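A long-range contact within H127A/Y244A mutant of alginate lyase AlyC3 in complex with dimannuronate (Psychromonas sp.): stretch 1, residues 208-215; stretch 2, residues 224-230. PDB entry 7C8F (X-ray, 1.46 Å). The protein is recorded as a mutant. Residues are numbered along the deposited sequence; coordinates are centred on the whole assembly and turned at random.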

ATOM      1  N   THR B 208       0.663  21.204  -5.651  1.00 14.16           N
ATOM      2  CA  THR B 208       0.970  20.302  -6.756  1.00 13.47           C
ATOM      3  C   THR B 208       1.353  18.936  -6.205  1.00 12.94           C
ATOM      4  O   THR B 208       2.257  18.826  -5.371  1.00 14.08           O
ATOM      5  CB  THR B 208       2.100  20.838  -7.638  1.00 15.21           C
ATOM      6  OG1 THR B 208       1.727  22.129  -8.128  1.00 20.26           O
ATOM      7  CG2 THR B 208       2.335  19.900  -8.840  1.00 17.84           C
ATOM      8  N   VAL B 209       0.683  17.897  -6.694  1.00 13.79           N
ATOM      9  CA  VAL B 209       0.935  16.524  -6.284  1.00 13.07           C
ATOM     10  C   VAL B 209       1.344  15.733  -7.517  1.00 14.02           C
ATOM     11  O   VAL B 209       0.688  15.816  -8.559  1.00 15.26           O
ATOM     12  CB  VAL B 209      -0.323  15.909  -5.643  1.00 14.71           C
ATOM     13  CG1 VAL B 209      -0.002  14.550  -5.036  1.00 16.18           C
ATOM     14  CG2 VAL B 209      -0.910  16.853  -4.591  1.00 17.21           C
ATOM     15  N   GLY B 210       2.387  14.943  -7.393  1.00 13.29           N
ATOM     16  CA  GLY B 210       2.891  14.160  -8.508  1.00 14.74           C
ATOM     17  C   GLY B 210       4.397  14.037  -8.410  1.00 14.02           C
ATOM     18  O   GLY B 210       5.056  14.727  -7.635  1.00 13.94           O
ATOM     19  N   ASN B 211       4.944  13.094  -9.176  1.00 14.18           N
ATOM     20  CA  ASN B 211       6.398  12.874  -9.168  1.00 16.00           C
ATOM     21  C   ASN B 211       6.943  12.630  -7.757  1.00 15.07           C
ATOM     22  O   ASN B 211       8.049  13.044  -7.413  1.00 17.60           O
ATOM     23  CB  ASN B 211       7.138  14.027  -9.858  1.00 18.24           C
ATOM     24  CG  ASN B 211       8.605  13.716 -10.105  1.00 22.04           C
ATOM     25  OD1 ASN B 211       8.965  12.586 -10.429  1.00 22.59           O
ATOM     26  ND2 ASN B 211       9.457  14.717  -9.930  1.00 26.38           N
ATOM     27  N   LYS B 212       6.163  11.932  -6.926  1.00 13.53           N
ATOM     28  CA  LYS B 212       6.571  11.596  -5.547  1.00 13.63           C
ATOM     29  C   LYS B 212       6.796  12.832  -4.678  1.00 13.51           C
ATOM     30  O   LYS B 212       7.538  12.777  -3.684  1.00 14.85           O
ATOM     31  CB  LYS B 212       7.775  10.648  -5.494  1.00 14.24           C
ATOM     32  CG  LYS B 212       7.455   9.277  -6.066  1.00 15.34           C
ATOM     33  CD  LYS B 212       8.668   8.370  -6.034  1.00 15.35           C
ATOM     34  CE  LYS B 212       8.281   6.990  -6.550  1.00 16.13           C
ATOM     35  NZ  LYS B 212       9.436   6.031  -6.475  1.00 18.33           N
ATOM     36  N   GLN B 213       6.133  13.937  -5.021  1.00 12.55           N
ATOM     37  CA  GLN B 213       6.295  15.179  -4.279  1.00 13.44           C
ATOM     38  C   GLN B 213       4.950  15.815  -3.985  1.00 12.58           C
ATOM     39  O   GLN B 213       4.013  15.752  -4.792  1.00 13.52           O
ATOM     40  CB  GLN B 213       7.118  16.226  -5.051  1.00 16.55           C
ATOM     41  CG  GLN B 213       8.555  15.829  -5.280  1.00 21.80           C
ATOM     42  CD  GLN B 213       9.372  16.967  -5.867  1.00 29.88           C
ATOM     43  OE1 GLN B 213       9.037  17.505  -6.922  1.00 39.31           O
ATOM     44  NE2 GLN B 213      10.441  17.345  -5.178  1.00 37.51           N
ATOM     45  N   LEU B 214       4.887  16.451  -2.824  1.00 12.48           N
ATOM     46  CA  LEU B 214       3.812  17.351  -2.449  1.00 13.34           C
ATOM     47  C   LEU B 214       4.422  18.742  -2.327  1.00 13.70           C
ATOM     48  O   LEU B 214       5.289  18.973  -1.475  1.00 14.97           O
ATOM     49  CB  LEU B 214       3.191  16.916  -1.119  1.00 13.78           C
ATOM     50  CG  LEU B 214       2.193  17.897  -0.495  1.00 14.72           C
ATOM     51  CD1 LEU B 214       0.979  18.021  -1.385  1.00 17.56           C
ATOM     52  CD2 LEU B 214       1.772  17.400   0.873  1.00 15.39           C
ATOM     53  N   ILE B 215       3.992  19.653  -3.190  1.00 13.48           N
ATOM     54  CA  ILE B 215       4.535  21.004  -3.249  1.00 14.71           C
ATOM     55  C   ILE B 215       3.428  21.971  -2.870  1.00 13.54           C
ATOM     56  O   ILE B 215       2.302  21.858  -3.372  1.00 14.42           O
ATOM     57  CB  ILE B 215       5.078  21.318  -4.653  1.00 17.27           C
ATOM     58  CG1 ILE B 215       6.234  20.373  -4.983  1.00 22.08           C
ATOM     59  CG2 ILE B 215       5.522  22.783  -4.741  1.00 20.12           C
ATOM     60  CD1 ILE B 215       6.797  20.554  -6.367  1.00 26.36           C
ATOM     61  N   VAL B 224       6.631  24.385   0.891  1.00 15.46           N
ATOM     62  CA  VAL B 224       6.663  22.952   1.169  1.00 14.81           C
ATOM     63  C   VAL B 224       7.089  22.226  -0.097  1.00 13.50           C
ATOM     64  O   VAL B 224       6.495  22.435  -1.163  1.00 14.15           O
ATOM     65  CB  VAL B 224       5.284  22.433   1.624  1.00 17.65           C
ATOM     66  CG1 VAL B 224       5.346  20.929   1.916  1.00 18.42           C
ATOM     67  CG2 VAL B 224       4.802  23.193   2.846  1.00 20.61           C
ATOM     68  N   GLU B 225       8.085  21.353   0.025  1.00 14.12           N
ATOM     69  CA  GLU B 225       8.500  20.449  -1.056  1.00 14.55           C
ATOM     70  C   GLU B 225       8.815  19.130  -0.362  1.00 15.75           C
ATOM     71  O   GLU B 225       9.950  18.884   0.065  1.00 18.28           O
ATOM     72  CB  GLU B 225       9.696  21.007  -1.810  1.00 21.61           C
ATOM     73  CG  GLU B 225      10.075  20.213  -3.045  1.00 24.02           C
ATOM     74  CD  GLU B 225      11.034  20.973  -3.945  1.00 68.82           C
ATOM     75  OE1 GLU B 225      11.150  22.210  -3.789  1.00 43.69           O
ATOM     76  OE2 GLU B 225      11.671  20.335  -4.809  1.00 81.87           O
ATOM     77  N   HIS B 226       7.790  18.296  -0.223  1.00 16.29           N
ATOM     78  CA  HIS B 226       7.818  17.151   0.677  1.00 14.47           C
ATOM     79  C   HIS B 226       7.803  15.856  -0.131  1.00 14.21           C
ATOM     80  O   HIS B 226       6.938  15.663  -0.994  1.00 15.40           O
ATOM     81  CB  HIS B 226       6.612  17.218   1.604  1.00 15.67           C
ATOM     82  CG  HIS B 226       6.558  16.109   2.603  1.00 18.99           C
ATOM     83  ND1 HIS B 226       7.472  15.993   3.630  1.00 35.68           N
ATOM     84  CD2 HIS B 226       5.720  15.054   2.725  1.00 16.34           C
ATOM     85  CE1 HIS B 226       7.185  14.923   4.349  1.00 42.96           C
ATOM     86  NE2 HIS B 226       6.121  14.341   3.825  1.00 19.46           N
ATOM     87  N   ASP B 227       8.762  14.972   0.141  1.00 15.69           N
ATOM     88  CA  ASP B 227       8.845  13.674  -0.531  1.00 15.97           C
ATOM     89  C   ASP B 227       7.711  12.785  -0.028  1.00 15.95           C
ATOM     90  O   ASP B 227       7.560  12.595   1.182  1.00 16.74           O
ATOM     91  CB  ASP B 227      10.216  13.059  -0.216  1.00 16.51           C
ATOM     92  CG  ASP B 227      10.453  11.684  -0.859  1.00 32.79           C
ATOM     93  OD1 ASP B 227       9.519  11.059  -1.380  1.00 25.20           O
ATOM     94  OD2 ASP B 227      11.611  11.206  -0.810  1.00 40.59           O
ATOM     95  N   ILE B 228       6.891  12.259  -0.955  1.00 12.63           N
ATOM     96  CA  ILE B 228       5.766  11.398  -0.591  1.00 12.42           C
ATOM     97  C   ILE B 228       5.890  10.011  -1.216  1.00 13.66           C
ATOM     98  O   ILE B 228       4.880   9.374  -1.531  1.00 13.05           O
ATOM     99  CB  ILE B 228       4.416  12.056  -0.943  1.00 12.91           C
ATOM    100  CG1 ILE B 228       4.352  12.454  -2.425  1.00 12.80           C
ATOM    101  CG2 ILE B 228       4.183  13.276  -0.064  1.00 14.13           C
ATOM    102  CD1 ILE B 228       2.945  12.799  -2.918  1.00 13.41           C
ATOM    103  N   ASP B 229       7.096   9.535  -1.386  1.00 13.39           N
ATOM    104  CA  ASP B 229       7.334   8.185  -1.919  1.00 12.08           C
ATOM    105  C   ASP B 229       6.494   7.147  -1.137  1.00 12.82           C
ATOM    106  O   ASP B 229       5.988   6.235  -1.689  1.00 12.85           O
ATOM    107  CB  ASP B 229       8.837   7.882  -1.787  1.00 14.42           C
ATOM    108  CG  ASP B 229       9.339   6.670  -2.561  1.00 18.43           C
ATOM    109  OD1 ASP B 229       8.693   6.147  -3.382  1.00 15.84           O
ATOM    110  OD2 ASP B 229      10.467   6.357  -2.309  1.00 22.16           O
ATOM    111  N   TYR B 230       6.390   7.347   0.152  1.00 12.36           N
ATOM    112  CA  TYR B 230       5.641   6.448   1.019  1.00 12.47           C
ATOM    113  C   TYR B 230       4.156   6.274   0.695  1.00 12.19           C
ATOM    114  O   TYR B 230       3.571   5.334   1.101  1.00 13.08           O
ATOM    115  CB  TYR B 230       5.774   6.877   2.496  1.00 12.59           C
ATOM    116  CG  TYR B 230       5.298   8.291   2.790  1.00 13.02           C
ATOM    117  CD1 TYR B 230       3.978   8.546   3.039  1.00 12.29           C
ATOM    118  CD2 TYR B 230       6.179   9.339   2.801  1.00 12.96           C
ATOM    119  CE1 TYR B 230       3.543   9.811   3.261  1.00 13.04           C
ATOM    120  CE2 TYR B 230       5.761  10.607   3.037  1.00 13.93           C
ATOM    121  CZ  TYR B 230       4.451  10.832   3.252  1.00 13.64           C
ATOM    122  OH  TYR B 230       4.058  12.102   3.502  1.00 13.90           O
TER
HETATM  123  O   HOH W   1      11.744   6.581  -4.860  1.00 29.47           O

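Strand 224-227 runs antiparallel to strand 213-215, with 166° between their N-to-C directions and a closest axis approach of 4.7 Å; together the two stretches bury 524 Å². At Val224 the closest contact is through the backbone: its O lies 3.2 Å from Ile215 CA, with an angle of 147° at the hydrogen, a CA-H...O contact.

Glu225 faces Ile215 in a non-hydrogen-bonded pair (CA-CA 4.6 Å). Its extended side chain (chi1 and chi2 both t) lies on the same face of the sheet as Gln213, whose NE2 donates to Glu225 OE2 at 3.3 Å. The 138° angle makes this bond bent, and it ties polar groups together on the more exposed face.

His226 and Leu214 form the hydrogen-bonded pair. Leu214 N donates to His226 O, and His226 N to Leu214 O, both at 2.9 Å and at 169° and 168°. Leu214 CB and His226 CB lie 4.4 Å apart on the buried face, while His226 NE2 donates to Tyr230 OH at 3.1 Å, giving the imidazole a polar partner.

Asp227 pairs with Gln213, and its carboxylate bonds within stretch 2: Asp227 OD1 accepts from Asp229 N at 2.9 Å and 158°, bracing the backbone where the strand gives way to the 3-10 segment.

Ile228 N donates to Lys212 O at 2.9 Å and a nearly linear 174°, extending the ladder to the type I' turn Gly210-Gln213. The branched side chain suits this buried site: Ile228 CG2 packs 3.9 Å from Leu214 CB, and Ile228 CD1 reaches 4.0 Å from Val209 CG1.

Asp229 closes the contact. Its OD1 forms a salt bridge with Lys212 NZ at 3.2 Å, although the hydrogen bond is weak. The lysine spans the gap with chi2 to chi4 all t, and a water accepts from NZ while donating to Asp229 OD2.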